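Local coordinates for tetratricopeptide TPR_2 repeat protein (Thermobaculum terrenum, PDB 5DJS) that is of unknown function but joins tetratricopeptide repeats to a GT-B-type region of glycosyl transferase family 41, with uridine-5'-diphosphate bound in the model, at residues D41-L46 against A77-N82; D109-H114 against R252-A257; L163-V168 against D510-M515. The protein carries 1 engineered substitution. All blocks are in the same frame, centred on the assembly; numbering follows the deposited sequence.

From the N terminus, contact 1 (41-46 with 77-82) closes a mostly helical loop of 30 residues within the tetratricopeptide repeats, before contact 2 opens. Contact 2 joins helix 111-120, which packs against helix 77-89, to short helix 253-257 after 137 intervening residues. Contact 3 opens at 163-168, inside that loop, and closes far outside it at 510-515, so contacts 2 and 3 cross. It ties strand 163-169, the first in the chain of the N-terminal parallel sheet, to the long C-terminal helix. Tyr-81 touches Tyr-110 between contacts 1 and 2, and Val-168 touches Arg-252 and Phe-256 between 2 and 3. Contacts 1 and 3 stay about 17 Å apart at their nearest atoms.

Contact 1 of 3, residues D41-L46 against A77-N82; sequences DNSEAL and ASYHYN
Tyr-79 carries its CG beside the backbone N and opposite the carbonyl carbon (chi1 -60°), which sends the phenol across to the first turn of helix 43-56. Ser-43 answers with OG placed between its own N and carbonyl carbon (chi1 76°), which leaves OG at the edge of the incoming ring, close to its plane. The two hydroxyls make a hydrogen bond, with Ser-43 OG 3.1 Å from Tyr-79 OH and either one able to donate. Ser-43 CB lies 3.8 Å from Tyr-79 CE2. The phenol oxygen also rests against the next residue, with Glu-44 CA 3.5 Å from Tyr-79 OH. The extended Glu-44 chain then runs off, and its OE2 is hydrogen-bonded to His-17. Behind Ser-43, Asn-42 sits at the N-cap position, its backbone O accepting from the N of both Ala-45 and Leu-46. The contact links two consecutive tetratricopeptide repeats, from the start of one helix to the start of another. Around it, the Tyr-79 ring meets His-47 and lies on Ala-69 of helix 59-72, while Ala-45 packs on Leu-13 of helix 5-21 and on Val-35 and Leu-36 of helix 25-38.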
loop_
_atom_site.group_PDB
_atom_site.type_symbol
_atom_site.label_atom_id
_atom_site.label_comp_id
_atom_site.label_asym_id
_atom_site.label_seq_id
_atom_site.Cartn_x
_atom_site.Cartn_y
_atom_site.Cartn_z
ATOM N N ASP A 41 20.702 -25.300 -13.055
ATOM C CA ASP A 41 20.102 -24.520 -14.145
ATOM C C ASP A 41 18.565 -24.628 -14.191
ATOM O O ASP A 41 17.953 -24.234 -15.186
ATOM C CB ASP A 41 20.711 -24.939 -15.500
ATOM C CG ASP A 41 22.118 -24.365 -15.732
ATOM O OD1 ASP A 41 22.577 -23.479 -14.969
ATOM O OD2 ASP A 41 22.770 -24.809 -16.704
ATOM N N ASN A 42 17.938 -25.117 -13.118
ATOM C CA ASN A 42 16.483 -25.209 -13.063
ATOM C C ASN A 42 15.827 -23.824 -12.874
ATOM O O ASN A 42 15.699 -23.321 -11.750
ATOM C CB ASN A 42 16.057 -26.180 -11.958
ATOM C CG ASN A 42 14.690 -26.780 -12.208
ATOM O OD1 ASN A 42 14.584 -27.930 -12.627
ATOM N ND2 ASN A 42 13.646 -26.015 -11.962
ATOM N N SER A 43 15.405 -23.225 -13.988
ATOM C CA SER A 43 14.865 -21.866 -13.991
ATOM C C SER A 43 13.574 -21.698 -13.184
ATOM O O SER A 43 13.291 -20.607 -12.700
ATOM C CB SER A 43 14.642 -21.365 -15.422
ATOM O OG SER A 43 13.497 -21.940 -16.008
ATOM N N GLU A 44 12.797 -22.765 -13.040
ATOM C CA GLU A 44 11.567 -22.712 -12.244
ATOM C C GLU A 44 11.847 -22.497 -10.742
ATOM O O GLU A 44 11.061 -21.851 -10.038
ATOM C CB GLU A 44 10.751 -23.996 -12.449
ATOM C CG GLU A 44 9.277 -23.870 -12.083
ATOM C CD GLU A 44 8.503 -25.167 -12.261
ATOM O OE1 GLU A 44 8.909 -26.018 -13.093
ATOM O OE2 GLU A 44 7.477 -25.327 -11.567
ATOM N N ALA A 45 12.977 -23.018 -10.280
ATOM C CA ALA A 45 13.336 -23.036 -8.872
ATOM C C ALA A 45 14.118 -21.770 -8.523
ATOM O O ALA A 45 13.941 -21.202 -7.441
ATOM C CB ALA A 45 14.165 -24.274 -8.569
ATOM N N LEU A 46 15.007 -21.364 -9.432
ATOM C CA LEU A 46 15.604 -20.025 -9.422
ATOM C C LEU A 46 14.525 -18.955 -9.312
ATOM O O LEU A 46 14.590 -18.097 -8.437
ATOM C CB LEU A 46 16.424 -19.782 -10.701
ATOM C CG LEU A 46 17.951 -19.988 -10.738
ATOM C CD1 LEU A 46 18.574 -20.522 -9.455
ATOM C CD2 LEU A 46 18.333 -20.868 -11.915
ATOM N N ALA A 77 7.197 -15.090 -19.531
ATOM C CA ALA A 77 6.731 -13.774 -19.075
ATOM C C ALA A 77 6.725 -13.584 -17.558
ATOM O O ALA A 77 6.979 -12.470 -17.085
ATOM C CB ALA A 77 5.332 -13.496 -19.611
ATOM N N SER A 78 6.413 -14.633 -16.798
ATOM C CA SER A 78 6.308 -14.503 -15.337
ATOM C C SER A 78 7.650 -14.182 -14.673
ATOM O O SER A 78 7.682 -13.528 -13.640
ATOM C CB SER A 78 5.676 -15.749 -14.695
ATOM O OG SER A 78 6.524 -16.883 -14.783
ATOM N N TYR A 79 8.747 -14.628 -15.278
ATOM C CA TYR A 79 10.088 -14.341 -14.766
ATOM C C TYR A 79 10.416 -12.858 -14.930
ATOM O O TYR A 79 11.038 -12.259 -14.045
ATOM C CB TYR A 79 11.157 -15.185 -15.479
ATOM C CG TYR A 79 11.024 -16.707 -15.361
ATOM C CD1 TYR A 79 10.048 -17.310 -14.557
ATOM C CD2 TYR A 79 11.905 -17.544 -16.040
ATOM C CE1 TYR A 79 9.945 -18.688 -14.460
ATOM C CE2 TYR A 79 11.804 -18.925 -15.943
ATOM C CZ TYR A 79 10.822 -19.490 -15.147
ATOM O OH TYR A 79 10.711 -20.858 -15.036
ATOM N N HIS A 80 9.992 -12.281 -16.059
ATOM C CA HIS A 80 10.084 -10.833 -16.282
ATOM C C HIS A 80 9.183 -10.039 -15.348
ATOM O O HIS A 80 9.610 -9.019 -14.815
ATOM C CB HIS A 80 9.748 -10.471 -17.725
ATOM C CG HIS A 80 10.742 -10.981 -18.719
ATOM N ND1 HIS A 80 11.895 -10.295 -19.040
ATOM C CD2 HIS A 80 10.747 -12.104 -19.477
ATOM C CE1 HIS A 80 12.567 -10.976 -19.951
ATOM N NE2 HIS A 80 11.893 -12.078 -20.231
ATOM N N TYR A 81 7.951 -10.508 -15.158
ATOM C CA TYR A 81 6.996 -9.878 -14.233
ATOM C C TYR A 81 7.601 -9.711 -12.843
ATOM O O TYR A 81 7.688 -8.608 -12.322
ATOM C CB TYR A 81 5.699 -10.701 -14.154
ATOM C CG TYR A 81 4.777 -10.336 -13.010
ATOM C CD1 TYR A 81 4.236 -9.058 -12.908
ATOM C CD2 TYR A 81 4.440 -11.277 -12.031
ATOM C CE1 TYR A 81 3.384 -8.720 -11.862
ATOM C CE2 TYR A 81 3.594 -10.949 -10.981
ATOM C CZ TYR A 81 3.070 -9.668 -10.902
ATOM O OH TYR A 81 2.235 -9.329 -9.872
ATOM N N ASN A 82 8.049 -10.813 -12.268
ATOM C CA ASN A 82 8.560 -10.791 -10.910
ATOM C C ASN A 82 9.874 -10.057 -10.733
ATOM O O ASN A 82 10.113 -9.484 -9.671
ATOM C CB ASN A 82 8.630 -12.208 -10.374
ATOM C CG ASN A 82 7.257 -12.751 -10.123
ATOM O OD1 ASN A 82 6.592 -12.323 -9.180
ATOM N ND2 ASN A 82 6.789 -13.636 -10.984
#

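Contact 2 of 3, residues D109-H114 against R252-A257; sequences DYHRAH and RLFAFA
His-111 and Phe-254 are the pair that meets here, one aromatic ring from each helix. The His-111 side chain leaves its helix with CB pointing toward helix 253-257. From it CG turns between the backbone N and the carbonyl carbon (chi1 64°), swinging the imidazole out to face Phe-254. CG itself lies 4.0 Å from Phe-254 CZ. One atom on, His-111 ND1 is the same 4.0 Å from Phe-254 CZ and sits just as near CE2. Further round the ring, His-111 CE1 is 4.0 Å from Phe-254 CE2, and at the far end NE2 comes within 4.1 Å of that carbon. The evenness of these distances has a simple cause: Phe-254 CE2 stands 3.9 Å above the imidazole plane, over its centre, so the CE2-CZ side of Phe-254 lies over one face of His-111. The rings are inclined at 48° with centroids 5.0 Å apart, an oblique aromatic pair held by van der Waals contact. In this small surface contact one bulky side chain from each partner spans the gap, with the CA atoms of His-111 and Phe-254 10.7 Å apart. Helix 253-257 lies in the chain between strands 240-243 and 263-266 of the N-terminal parallel sheet, so the pair bridges helix 111-120 to that sheet domain. Helix 129-143 meets both sides: Trp-139 NE1 donates to His-111 O, and Tyr-143 touches Phe-254. Phe-254 also touches Asp-226 of helix 226-236, the salt-bridge partner of Arg-252. Tyr-110 packs separately on Ala-77 and Ser-78 of helix 77-89.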
loop_
_atom_site.group_PDB
_atom_site.type_symbol
_atom_site.label_atom_id
_atom_site.label_comp_id
_atom_site.label_asym_id
_atom_site.label_seq_id
_atom_site.Cartn_x
_atom_site.Cartn_y
_atom_site.Cartn_z
ATOM N N ASP A 109 -2.160 -11.057 -22.423
ATOM C CA ASP A 109 -3.281 -11.255 -21.497
ATOM C C ASP A 109 -2.822 -11.582 -20.059
ATOM O O ASP A 109 -3.366 -12.473 -19.405
ATOM C CB ASP A 109 -4.302 -12.276 -22.052
ATOM C CG ASP A 109 -3.785 -13.715 -22.082
ATOM O OD1 ASP A 109 -2.562 -13.956 -21.977
ATOM O OD2 ASP A 109 -4.636 -14.616 -22.220
ATOM N N TYR A 110 -1.840 -10.824 -19.574
ATOM C CA TYR A 110 -1.261 -11.006 -18.243
ATOM C C TYR A 110 -1.885 -9.944 -17.333
ATOM O O TYR A 110 -1.322 -8.856 -17.173
ATOM C CB TYR A 110 0.272 -10.832 -18.314
ATOM C CG TYR A 110 1.101 -11.503 -17.226
ATOM C CD1 TYR A 110 0.577 -11.810 -15.961
ATOM C CD2 TYR A 110 2.444 -11.788 -17.451
ATOM C CE1 TYR A 110 1.356 -12.409 -14.981
ATOM C CE2 TYR A 110 3.228 -12.393 -16.476
ATOM C CZ TYR A 110 2.684 -12.698 -15.245
ATOM O OH TYR A 110 3.475 -13.300 -14.284
ATOM N N HIS A 111 -3.035 -10.257 -16.729
ATOM C CA HIS A 111 -3.747 -9.284 -15.889
ATOM C C HIS A 111 -2.977 -8.797 -14.635
ATOM O O HIS A 111 -3.182 -7.664 -14.205
ATOM C CB HIS A 111 -5.179 -9.756 -15.531
ATOM C CG HIS A 111 -5.248 -10.996 -14.688
ATOM N ND1 HIS A 111 -6.117 -12.025 -14.969
ATOM C CD2 HIS A 111 -4.580 -11.370 -13.570
ATOM C CE1 HIS A 111 -5.977 -12.982 -14.071
ATOM N NE2 HIS A 111 -5.046 -12.611 -13.212
ATOM N N ARG A 112 -2.096 -9.627 -14.067
ATOM C CA ARG A 112 -1.332 -9.241 -12.864
ATOM C C ARG A 112 -0.192 -8.291 -13.213
ATOM O O ARG A 112 0.094 -7.370 -12.459
ATOM C CB ARG A 112 -0.800 -10.460 -12.098
ATOM C CG ARG A 112 -1.769 -11.004 -11.057
ATOM C CD ARG A 112 -1.160 -12.125 -10.228
ATOM N NE ARG A 112 -0.089 -11.643 -9.344
ATOM C CZ ARG A 112 0.708 -12.416 -8.597
ATOM N NH1 ARG A 112 0.584 -13.744 -8.599
ATOM N NH2 ARG A 112 1.648 -11.852 -7.840
ATOM N N ALA A 113 0.444 -8.517 -14.362
ATOM C CA ALA A 113 1.509 -7.640 -14.870
ATOM C C ALA A 113 0.940 -6.304 -15.325
ATOM O O ALA A 113 1.579 -5.271 -15.180
ATOM C CB ALA A 113 2.247 -8.309 -16.022
ATOM N N HIS A 114 -0.270 -6.336 -15.870
ATOM C CA HIS A 114 -0.979 -5.131 -16.285
ATOM C C HIS A 114 -1.323 -4.262 -15.060
ATOM O O HIS A 114 -1.154 -3.049 -15.120
ATOM C CB HIS A 114 -2.239 -5.527 -17.064
ATOM C CG HIS A 114 -2.792 -4.453 -17.952
ATOM N ND1 HIS A 114 -3.127 -3.193 -17.503
ATOM C CD2 HIS A 114 -3.118 -4.478 -19.263
ATOM C CE1 HIS A 114 -3.606 -2.481 -18.505
ATOM N NE2 HIS A 114 -3.614 -3.237 -19.583
ATOM N N ARG A 252 -9.515 -8.990 -4.982
ATOM C CA ARG A 252 -10.466 -9.948 -5.513
ATOM C C ARG A 252 -11.487 -9.224 -6.393
ATOM O O ARG A 252 -12.693 -9.401 -6.256
ATOM C CB ARG A 252 -11.111 -10.690 -4.331
ATOM C CG ARG A 252 -11.343 -12.174 -4.533
ATOM C CD ARG A 252 -10.091 -12.896 -5.000
ATOM N NE ARG A 252 -9.938 -14.186 -4.352
ATOM C CZ ARG A 252 -10.606 -15.293 -4.639
ATOM N NH1 ARG A 252 -11.531 -15.321 -5.585
ATOM N NH2 ARG A 252 -10.327 -16.387 -3.946
ATOM N N LEU A 253 -10.966 -8.451 -7.337
ATOM C CA LEU A 253 -11.738 -7.494 -8.111
ATOM C C LEU A 253 -12.538 -8.148 -9.217
ATOM O O LEU A 253 -13.458 -7.536 -9.746
ATOM C CB LEU A 253 -10.825 -6.432 -8.727
ATOM C CG LEU A 253 -10.206 -5.416 -7.763
ATOM C CD1 LEU A 253 -9.019 -4.711 -8.410
ATOM C CD2 LEU A 253 -11.237 -4.398 -7.301
ATOM N N PHE A 254 -12.185 -9.371 -9.597
ATOM C CA PHE A 254 -12.995 -10.103 -10.581
ATOM C C PHE A 254 -14.255 -10.697 -9.939
ATOM O O PHE A 254 -15.239 -10.932 -10.622
ATOM C CB PHE A 254 -12.165 -11.180 -11.272
ATOM C CG PHE A 254 -10.904 -10.653 -11.868
ATOM C CD1 PHE A 254 -10.948 -9.626 -12.807
ATOM C CD2 PHE A 254 -9.667 -11.152 -11.475
ATOM C CE1 PHE A 254 -9.784 -9.121 -13.360
ATOM C CE2 PHE A 254 -8.500 -10.650 -12.026
ATOM C CZ PHE A 254 -8.556 -9.635 -12.970
ATOM N N ALA A 255 -14.220 -10.940 -8.635
ATOM C CA ALA A 255 -15.442 -11.187 -7.892
ATOM C C ALA A 255 -16.307 -9.908 -7.870
ATOM O O ALA A 255 -17.499 -9.961 -8.173
ATOM C CB ALA A 255 -15.127 -11.677 -6.485
ATOM N N PHE A 256 -15.692 -8.763 -7.557
ATOM C CA PHE A 256 -16.384 -7.452 -7.635
ATOM C C PHE A 256 -16.919 -7.170 -9.030
ATOM O O PHE A 256 -17.954 -6.544 -9.185
ATOM C CB PHE A 256 -15.462 -6.284 -7.238
ATOM C CG PHE A 256 -15.318 -6.094 -5.755
ATOM C CD1 PHE A 256 -14.479 -6.924 -5.008
ATOM C CD2 PHE A 256 -16.017 -5.092 -5.103
ATOM C CE1 PHE A 256 -14.342 -6.762 -3.647
ATOM C CE2 PHE A 256 -15.886 -4.923 -3.734
ATOM C CZ PHE A 256 -15.044 -5.758 -3.009
ATOM N N ALA A 257 -16.193 -7.618 -10.044
ATOM C CA ALA A 257 -16.559 -7.377 -11.430
ATOM C C ALA A 257 -17.955 -7.890 -11.767
ATOM O O ALA A 257 -18.630 -7.300 -12.598
ATOM C CB ALA A 257 -15.524 -7.996 -12.362
#

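Contact 3 of 3, residues L163-V168 against D510-M515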
loop_
_atom_site.group_PDB
_atom_site.type_symbol
_atom_site.label_atom_id
_atom_site.label_comp_id
_atom_site.label_asym_id
_atom_site.label_seq_id
_atom_site.Cartn_x
_atom_site.Cartn_y
_atom_site.Cartn_z
ATOM N N LEU A 163 -27.706 -3.049 7.759
ATOM C CA LEU A 163 -26.925 -3.376 6.554
ATOM C C LEU A 163 -25.810 -4.362 6.869
ATOM O O LEU A 163 -25.226 -4.320 7.944
ATOM C CB LEU A 163 -26.311 -2.109 5.956
ATOM C CG LEU A 163 -27.050 -1.337 4.854
ATOM C CD1 LEU A 163 -28.558 -1.540 4.844
ATOM C CD2 LEU A 163 -26.706 0.142 4.963
ATOM N N ARG A 164 -25.517 -5.246 5.921
ATOM C CA ARG A 164 -24.395 -6.174 6.039
ATOM C C ARG A 164 -23.249 -5.646 5.207
ATOM O O ARG A 164 -23.418 -5.421 4.003
ATOM C CB ARG A 164 -24.783 -7.548 5.534
ATOM C CG ARG A 164 -25.751 -8.238 6.448
ATOM C CD ARG A 164 -26.234 -9.497 5.793
ATOM N NE ARG A 164 -27.032 -10.287 6.717
ATOM C CZ ARG A 164 -27.859 -11.265 6.362
ATOM N NH1 ARG A 164 -28.023 -11.618 5.085
ATOM N NH2 ARG A 164 -28.542 -11.890 7.295
ATOM N N ILE A 165 -22.101 -5.441 5.850
ATOM C CA ILE A 165 -20.898 -4.947 5.180
ATOM C C ILE A 165 -19.873 -6.064 5.075
ATOM O O ILE A 165 -19.579 -6.751 6.055
ATOM C CB ILE A 165 -20.261 -3.740 5.904
ATOM C CG1 ILE A 165 -21.276 -2.600 6.048
ATOM C CG2 ILE A 165 -19.056 -3.225 5.122
ATOM C CD1 ILE A 165 -20.877 -1.564 7.072
ATOM N N GLY A 166 -19.335 -6.225 3.872
ATOM C CA GLY A 166 -18.297 -7.211 3.590
ATOM C C GLY A 166 -16.998 -6.527 3.218
ATOM O O GLY A 166 -16.952 -5.736 2.274
ATOM N N TYR A 167 -15.951 -6.824 3.977
ATOM C CA TYR A 167 -14.601 -6.290 3.738
ATOM C C TYR A 167 -13.755 -7.378 3.081
ATOM O O TYR A 167 -13.545 -8.443 3.679
ATOM C CB TYR A 167 -13.976 -5.828 5.070
ATOM C CG TYR A 167 -14.583 -4.538 5.574
ATOM C CD1 TYR A 167 -14.263 -3.320 4.968
ATOM C CD2 TYR A 167 -15.504 -4.531 6.620
ATOM C CE1 TYR A 167 -14.823 -2.129 5.398
ATOM C CE2 TYR A 167 -16.068 -3.337 7.066
ATOM C CZ TYR A 167 -15.723 -2.141 6.449
ATOM O OH TYR A 167 -16.273 -0.951 6.853
ATOM N N VAL A 168 -13.291 -7.125 1.856
ATOM C CA VAL A 168 -12.548 -8.124 1.083
ATOM C C VAL A 168 -11.107 -7.668 0.900
ATOM O O VAL A 168 -10.855 -6.656 0.238
ATOM C CB VAL A 168 -13.173 -8.386 -0.313
ATOM C CG1 VAL A 168 -12.614 -9.681 -0.898
ATOM C CG2 VAL A 168 -14.701 -8.451 -0.245
ATOM N N ASP A 510 -22.111 6.928 7.910
ATOM C CA ASP A 510 -22.944 7.957 7.282
ATOM C C ASP A 510 -22.828 7.887 5.749
ATOM O O ASP A 510 -23.829 8.031 5.054
ATOM C CB ASP A 510 -22.562 9.363 7.779
ATOM C CG ASP A 510 -23.755 10.278 7.890
ATOM O OD1 ASP A 510 -24.520 10.094 8.864
ATOM O OD2 ASP A 510 -23.923 11.168 7.020
ATOM N N ALA A 511 -21.611 7.665 5.239
ATOM C CA ALA A 511 -21.374 7.500 3.793
ATOM C C ALA A 511 -21.958 6.199 3.225
ATOM O O ALA A 511 -22.608 6.231 2.173
ATOM C CB ALA A 511 -19.892 7.596 3.470
ATOM N N TYR A 512 -21.728 5.071 3.909
ATOM C CA TYR A 512 -22.375 3.789 3.554
ATOM C C TYR A 512 -23.907 3.896 3.487
ATOM O O TYR A 512 -24.536 3.325 2.599
ATOM C CB TYR A 512 -22.036 2.679 4.563
ATOM C CG TYR A 512 -20.607 2.154 4.592
ATOM C CD1 TYR A 512 -19.739 2.270 3.490
ATOM C CD2 TYR A 512 -20.133 1.493 5.730
ATOM C CE1 TYR A 512 -18.440 1.775 3.545
ATOM C CE2 TYR A 512 -18.843 0.989 5.791
ATOM C CZ TYR A 512 -17.998 1.125 4.701
ATOM O OH TYR A 512 -16.716 0.622 4.782
ATOM N N ARG A 513 -24.499 4.605 4.441
ATOM C CA ARG A 513 -25.949 4.778 4.490
ATOM C C ARG A 513 -26.463 5.556 3.277
ATOM O O ARG A 513 -27.499 5.219 2.716
ATOM C CB ARG A 513 -26.362 5.476 5.801
ATOM C CG ARG A 513 -27.870 5.565 6.057
ATOM C CD ARG A 513 -28.580 4.212 6.086
ATOM N NE ARG A 513 -28.025 3.275 7.070
ATOM C CZ ARG A 513 -28.531 2.072 7.339
ATOM N NH1 ARG A 513 -29.620 1.625 6.708
ATOM N NH2 ARG A 513 -27.940 1.296 8.250
ATOM N N ARG A 514 -25.735 6.590 2.879
ATOM C CA ARG A 514 -26.160 7.437 1.771
ATOM C C ARG A 514 -25.928 6.753 0.422
ATOM O O ARG A 514 -26.653 7.017 -0.533
ATOM C CB ARG A 514 -25.497 8.814 1.872
ATOM C CG ARG A 514 -26.107 9.641 3.011
ATOM C CD ARG A 514 -25.179 10.692 3.619
ATOM N NE ARG A 514 -24.438 11.423 2.597
ATOM C CZ ARG A 514 -24.943 12.369 1.800
ATOM N NH1 ARG A 514 -26.225 12.744 1.879
ATOM N NH2 ARG A 514 -24.149 12.952 0.901
ATOM N N MET A 515 -24.931 5.868 0.356
ATOM C CA MET A 515 -24.769 4.950 -0.778
ATOM C C MET A 515 -25.973 4.012 -0.890
ATOM O O MET A 515 -26.474 3.757 -1.992
ATOM C CB MET A 515 -23.523 4.064 -0.612
ATOM C CG MET A 515 -22.167 4.743 -0.713
ATOM S SD MET A 515 -20.857 3.614 -0.157
ATOM C CE MET A 515 -19.643 4.802 0.407
#
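Tyr-512 forms the buried half of this contact, reaching from the long helix to both Ile-165 and Tyr-167 on the strand. With CG opposite the carbonyl carbon (chi1 -69°), it lays its phenol across to the strand, where its hydroxyl meets Tyr-167. Tyr-167 OH and Tyr-512 OH are hydrogen-bonded at 2.6 Å, either hydroxyl able to donate. Tyr-167 OH lies at the edge of the Tyr-512 ring, in its plane, and is also bonded to His-188 NE2, so this buried oxygen has two partners. Ile-165 runs about perpendicular to the tyrosine, its CD1 3.4 Å from Tyr-512 CD2. Strand 163-169 belongs to the N-terminal six-stranded parallel sheet, whereas helix 479-521 follows the C-terminal one; such a return of the C-terminal helix onto the first domain is characteristic of the GT-B fold. The axes of segments 163-168 and 510-515 approach to 10.9 Å, their N-to-C directions 111° apart. On the partly exposed side, the packing changes character. Arg-513 bends at chi2 and chi3, folding its guanidinium over to the start of the strand. Leu-163 CD2 lies over the centre of one guanidinium face, 3.6 Å from Arg-513 CZ. NH1 is hydrogen-bonded to Arg-161 O and Pro-159 O, and NE weakly to Tyr-193 OH.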